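Local structure of D-alanyl-D-alanine carboxypeptidase (Enterococcus faecalis V583, 5ZHF) at residues I174-P179 against P191-Y196. The protein cleaves the C-terminal D-alanine from peptidoglycan-derived pentapeptides as a zinc-dependent carboxypeptidase, probably contributing to vancomycin resistance. Residues are numbered along the deposited sequence; the frame is centred on the assembly and turned at random.
Sequences IRRYPP and PWHYRY. With ZN (zinc ion), chain C.
Tyr-194 lays one face of its ring against the backbone and inner side chain of Arg-175, whose CA sits 3.9 Å from the ring centroid in a CH-pi contact. The ring reaches this place because CG stands anti to the carbonyl carbon (chi1 -81°), and its OH ends 3.3 Å from CB of Arg-175. Beyond that point Arg-175 runs on with CG anti to its own N, an extended chain that takes the guanidinium past CB of Pro-191 to a salt bridge with Asp-165 on helix 157-167 and a hydrogen bond with Asn-189. The backbones of the two strands pair antiparallel. Ile-174 and Arg-195 form a hydrogen-bonded pair, with N of Ile-174 giving to O of Arg-195 at 2.9 Å and N of Arg-195 returning to O of Ile-174. Arg-175 and Tyr-194 follow as a non-hydrogen-bonded pair, and beyond them N of Arg-176 makes only a weak bond to O of His-193, which a water also joins to N of Tyr-177.

The side of the sheet away from Tyr-194 leads to the metal. Tyr-177 places CE2 over one face of the His-193 imidazole, 3.5 Å from CD2, with the ring planes at 43°, while CB of Arg-176 touches CD2 from the imidazole edge. Thus flanked, His-193 binds zinc through ND1 at 2.0 Å and hydrogen-bonds through NE2 to Glu-139, a second-shell carboxylate that also takes salt bridges from Arg-176 and Arg-195, probably easing the repulsion between these two arginines. His-140, Asp-147 and a water 2.2 Å from the zinc complete the coordination. This is the His-Asp-His zinc site of an M15 peptidase, its last histidine carried by an inner strand of the four-stranded antiparallel sheet, with Arg-176 and Tyr-177, just past edge strand 173-175, packed against its ring.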
ATOM      1  N   ILE A 174      -7.143  -3.152  -2.651  1.00 17.11           N
ATOM      2  CA  ILE A 174      -7.564  -1.832  -3.109  1.00 18.36           C
ATOM      3  C   ILE A 174      -6.381  -0.913  -3.381  1.00 18.32           C
ATOM      4  O   ILE A 174      -5.311  -1.007  -2.729  1.00 18.20           O
ATOM      5  CB  ILE A 174      -8.546  -1.146  -2.126  1.00 19.87           C
ATOM      6  CG1 ILE A 174      -7.908  -0.945  -0.732  1.00 19.75           C
ATOM      7  CG2 ILE A 174      -9.801  -1.983  -2.012  1.00 20.44           C
ATOM      8  CD1 ILE A 174      -8.816  -0.266   0.290  1.00 19.90           C
ATOM      9  N   ARG A 175      -6.597  -0.022  -4.357  1.00 18.97           N
ATOM     10  CA  ARG A 175      -5.704   1.088  -4.624  1.00 20.47           C
ATOM     11  C   ARG A 175      -5.911   2.059  -3.472  1.00 18.78           C
ATOM     12  O   ARG A 175      -6.892   2.816  -3.433  1.00 20.52           O
ATOM     13  CB  ARG A 175      -6.031   1.726  -5.980  1.00 21.04           C
ATOM     14  CG  ARG A 175      -5.068   2.816  -6.385  1.00 22.42           C
ATOM     15  CD  ARG A 175      -5.523   3.465  -7.668  1.00 22.26           C
ATOM     16  NE  ARG A 175      -4.618   4.536  -8.088  1.00 23.65           N
ATOM     17  CZ  ARG A 175      -4.635   5.098  -9.300  1.00 24.95           C
ATOM     18  NH1 ARG A 175      -5.477   4.678 -10.239  1.00 26.42           N
ATOM     19  NH2 ARG A 175      -3.776   6.062  -9.588  1.00 26.31           N
ATOM     20  N   ARG A 176      -5.018   1.972  -2.498  1.00 18.24           N
ATOM     21  CA  ARG A 176      -5.268   2.547  -1.181  1.00 18.96           C
ATOM     22  C   ARG A 176      -5.318   4.068  -1.170  1.00 19.32           C
ATOM     23  O   ARG A 176      -6.046   4.658  -0.353  1.00 19.51           O
ATOM     24  CB  ARG A 176      -4.177   2.100  -0.235  1.00 19.61           C
ATOM     25  CG  ARG A 176      -4.315   2.571   1.194  1.00 19.45           C
ATOM     26  CD  ARG A 176      -5.584   2.066   1.818  1.00 19.67           C
ATOM     27  NE  ARG A 176      -5.704   2.499   3.200  1.00 19.78           N
ATOM     28  CZ  ARG A 176      -6.224   3.660   3.609  1.00 20.52           C
ATOM     29  NH1 ARG A 176      -6.612   4.595   2.736  1.00 20.29           N
ATOM     30  NH2 ARG A 176      -6.324   3.896   4.915  1.00 21.59           N
ATOM     31  N   TYR A 177      -4.502   4.683  -2.016  1.00 19.13           N
ATOM     32  CA  TYR A 177      -4.301   6.137  -2.013  1.00 20.32           C
ATOM     33  C   TYR A 177      -4.595   6.714  -3.399  1.00 20.00           C
ATOM     34  O   TYR A 177      -3.680   7.112  -4.115  1.00 23.06           O
ATOM     35  CB  TYR A 177      -2.890   6.469  -1.564  1.00 21.04           C
ATOM     36  CG  TYR A 177      -2.498   5.894  -0.214  1.00 20.50           C
ATOM     37  CD1 TYR A 177      -3.250   6.173   0.939  1.00 20.47           C
ATOM     38  CD2 TYR A 177      -1.392   5.046  -0.086  1.00 20.55           C
ATOM     39  CE1 TYR A 177      -2.882   5.663   2.173  1.00 20.49           C
ATOM     40  CE2 TYR A 177      -1.022   4.527   1.155  1.00 20.65           C
ATOM     41  CZ  TYR A 177      -1.778   4.818   2.278  1.00 21.15           C
ATOM     42  OH  TYR A 177      -1.398   4.299   3.513  1.00 21.81           O
ATOM     43  N   PRO A 178      -5.874   6.738  -3.773  1.00 22.00           N
ATOM     44  CA  PRO A 178      -6.214   7.194  -5.115  1.00 22.79           C
ATOM     45  C   PRO A 178      -6.077   8.698  -5.277  1.00 23.97           C
ATOM     46  O   PRO A 178      -6.101   9.442  -4.295  1.00 20.92           O
ATOM     47  CB  PRO A 178      -7.664   6.735  -5.302  1.00 24.21           C
ATOM     48  CG  PRO A 178      -8.211   6.555  -3.968  1.00 24.47           C
ATOM     49  CD  PRO A 178      -7.070   6.317  -3.020  1.00 23.30           C
ATOM     50  N   PRO A 179      -5.887   9.146  -6.523  1.00 25.52           N
ATOM     51  CA  PRO A 179      -5.590  10.564  -6.744  1.00 26.86           C
ATOM     52  C   PRO A 179      -6.718  11.521  -6.355  1.00 27.48           C
ATOM     53  O   PRO A 179      -6.454  12.670  -6.014  1.00 29.60           O
ATOM     54  CB  PRO A 179      -5.296  10.637  -8.257  1.00 27.20           C
ATOM     55  CG  PRO A 179      -5.858   9.399  -8.849  1.00 28.01           C
ATOM     56  CD  PRO A 179      -5.817   8.355  -7.769  1.00 27.74           C
ATOM     57  N   PRO A 191       0.246   4.997  -7.070  1.00 20.89           N
ATOM     58  CA  PRO A 191      -0.445   3.955  -7.842  1.00 20.45           C
ATOM     59  C   PRO A 191       0.141   2.551  -7.701  1.00 18.62           C
ATOM     60  O   PRO A 191      -0.422   1.599  -8.230  1.00 20.29           O
ATOM     61  CB  PRO A 191      -0.322   4.453  -9.298  1.00 21.69           C
ATOM     62  CG  PRO A 191       0.874   5.326  -9.286  1.00 22.25           C
ATOM     63  CD  PRO A 191       0.849   6.019  -7.959  1.00 22.23           C
ATOM     64  N   TRP A 192       1.279   2.454  -6.995  1.00 19.44           N
ATOM     65  CA  TRP A 192       1.917   1.191  -6.607  1.00 19.01           C
ATOM     66  C   TRP A 192       1.387   0.565  -5.308  1.00 17.93           C
ATOM     67  O   TRP A 192       1.599  -0.628  -5.097  1.00 16.55           O
ATOM     68  CB  TRP A 192       3.434   1.399  -6.438  1.00 19.44           C
ATOM     69  CG  TRP A 192       3.780   2.537  -5.572  1.00 20.13           C
ATOM     70  CD1 TRP A 192       3.899   2.542  -4.212  1.00 20.69           C
ATOM     71  CD2 TRP A 192       4.039   3.892  -5.990  1.00 22.01           C
ATOM     72  NE1 TRP A 192       4.203   3.788  -3.770  1.00 21.48           N
ATOM     73  CE2 TRP A 192       4.294   4.641  -4.835  1.00 21.88           C
ATOM     74  CE3 TRP A 192       4.069   4.535  -7.227  1.00 22.06           C
ATOM     75  CZ2 TRP A 192       4.604   6.009  -4.879  1.00 23.34           C
ATOM     76  CZ3 TRP A 192       4.363   5.898  -7.268  1.00 23.73           C
ATOM     77  CH2 TRP A 192       4.641   6.608  -6.107  1.00 23.92           C
ATOM     78  N   HIS A 193       0.755   1.351  -4.434  1.00 17.38           N
ATOM     79  CA  HIS A 193       0.500   0.886  -3.046  1.00 17.73           C
ATOM     80  C   HIS A 193      -0.906   0.254  -2.934  1.00 17.60           C
ATOM     81  O   HIS A 193      -1.918   0.954  -3.014  1.00 18.85           O
ATOM     82  CB  HIS A 193       0.676   2.020  -2.047  1.00 18.36           C
ATOM     83  CG  HIS A 193       0.470   1.612  -0.625  1.00 17.84           C
ATOM     84  ND1 HIS A 193       1.498   1.524   0.290  1.00 18.62           N
ATOM     85  CD2 HIS A 193      -0.657   1.262   0.037  1.00 18.40           C
ATOM     86  CE1 HIS A 193       1.004   1.159   1.461  1.00 19.67           C
ATOM     87  NE2 HIS A 193      -0.306   1.015   1.338  1.00 18.84           N
ATOM     88  N   TYR A 194      -0.928  -1.071  -2.768  1.00 17.17           N
ATOM     89  CA  TYR A 194      -2.145  -1.885  -2.682  1.00 18.57           C
ATOM     90  C   TYR A 194      -2.292  -2.524  -1.291  1.00 18.00           C
ATOM     91  O   TYR A 194      -1.319  -3.029  -0.713  1.00 17.13           O
ATOM     92  CB  TYR A 194      -2.204  -2.909  -3.838  1.00 18.48           C
ATOM     93  CG  TYR A 194      -2.705  -2.188  -5.067  1.00 18.52           C
ATOM     94  CD1 TYR A 194      -1.873  -1.338  -5.794  1.00 19.28           C
ATOM     95  CD2 TYR A 194      -4.055  -2.247  -5.435  1.00 18.98           C
ATOM     96  CE1 TYR A 194      -2.364  -0.613  -6.890  1.00 18.78           C
ATOM     97  CE2 TYR A 194      -4.550  -1.529  -6.505  1.00 19.41           C
ATOM     98  CZ  TYR A 194      -3.714  -0.689  -7.224  1.00 19.48           C
ATOM     99  OH  TYR A 194      -4.271   0.024  -8.261  1.00 19.81           O
ATOM    100  N   ARG A 195      -3.522  -2.462  -0.766  1.00 17.38           N
ATOM    101  CA  ARG A 195      -3.854  -2.889   0.610  1.00 17.07           C
ATOM    102  C   ARG A 195      -4.869  -4.002   0.529  1.00 16.86           C
ATOM    103  O   ARG A 195      -5.879  -3.874  -0.177  1.00 17.00           O
ATOM    104  CB  ARG A 195      -4.432  -1.700   1.388  1.00 18.09           C
ATOM    105  CG  ARG A 195      -5.218  -2.015   2.656  1.00 18.03           C
ATOM    106  CD  ARG A 195      -4.405  -2.732   3.721  1.00 17.89           C
ATOM    107  NE  ARG A 195      -5.343  -3.259   4.705  1.00 18.85           N
ATOM    108  CZ  ARG A 195      -5.805  -2.629   5.767  1.00 19.82           C
ATOM    109  NH1 ARG A 195      -5.361  -1.422   6.114  1.00 19.28           N
ATOM    110  NH2 ARG A 195      -6.703  -3.255   6.537  1.00 18.56           N
ATOM    111  N   TYR A 196      -4.603  -5.097   1.239  1.00 17.15           N
ATOM    112  CA  TYR A 196      -5.563  -6.177   1.332  1.00 18.22           C
ATOM    113  C   TYR A 196      -6.642  -5.831   2.368  1.00 17.61           C
ATOM    114  O   TYR A 196      -6.328  -5.596   3.542  1.00 17.81           O
ATOM    115  CB  TYR A 196      -4.909  -7.476   1.756  1.00 17.32           C
ATOM    116  CG  TYR A 196      -5.898  -8.623   1.757  1.00 18.84           C
ATOM    117  CD1 TYR A 196      -6.294  -9.229   0.569  1.00 19.95           C
ATOM    118  CD2 TYR A 196      -6.491  -9.056   2.955  1.00 19.69           C
ATOM    119  CE1 TYR A 196      -7.208 -10.275   0.562  1.00 22.42           C
ATOM    120  CE2 TYR A 196      -7.408 -10.102   2.958  1.00 21.17           C
ATOM    121  CZ  TYR A 196      -7.767 -10.702   1.780  1.00 21.90           C
ATOM    122  OH  TYR A 196      -8.660 -11.756   1.774  1.00 23.68           O
TER
HETATM  123 ZN    ZN C 301       3.476   1.542  -0.010  1.00 19.60          ZN
HETATM  124  O   HOH W   1      -2.648   3.544  -3.816  1.00 19.02           O
HETATM  125  O   HOH W   2       4.157   3.599  -0.479  1.00 19.59           O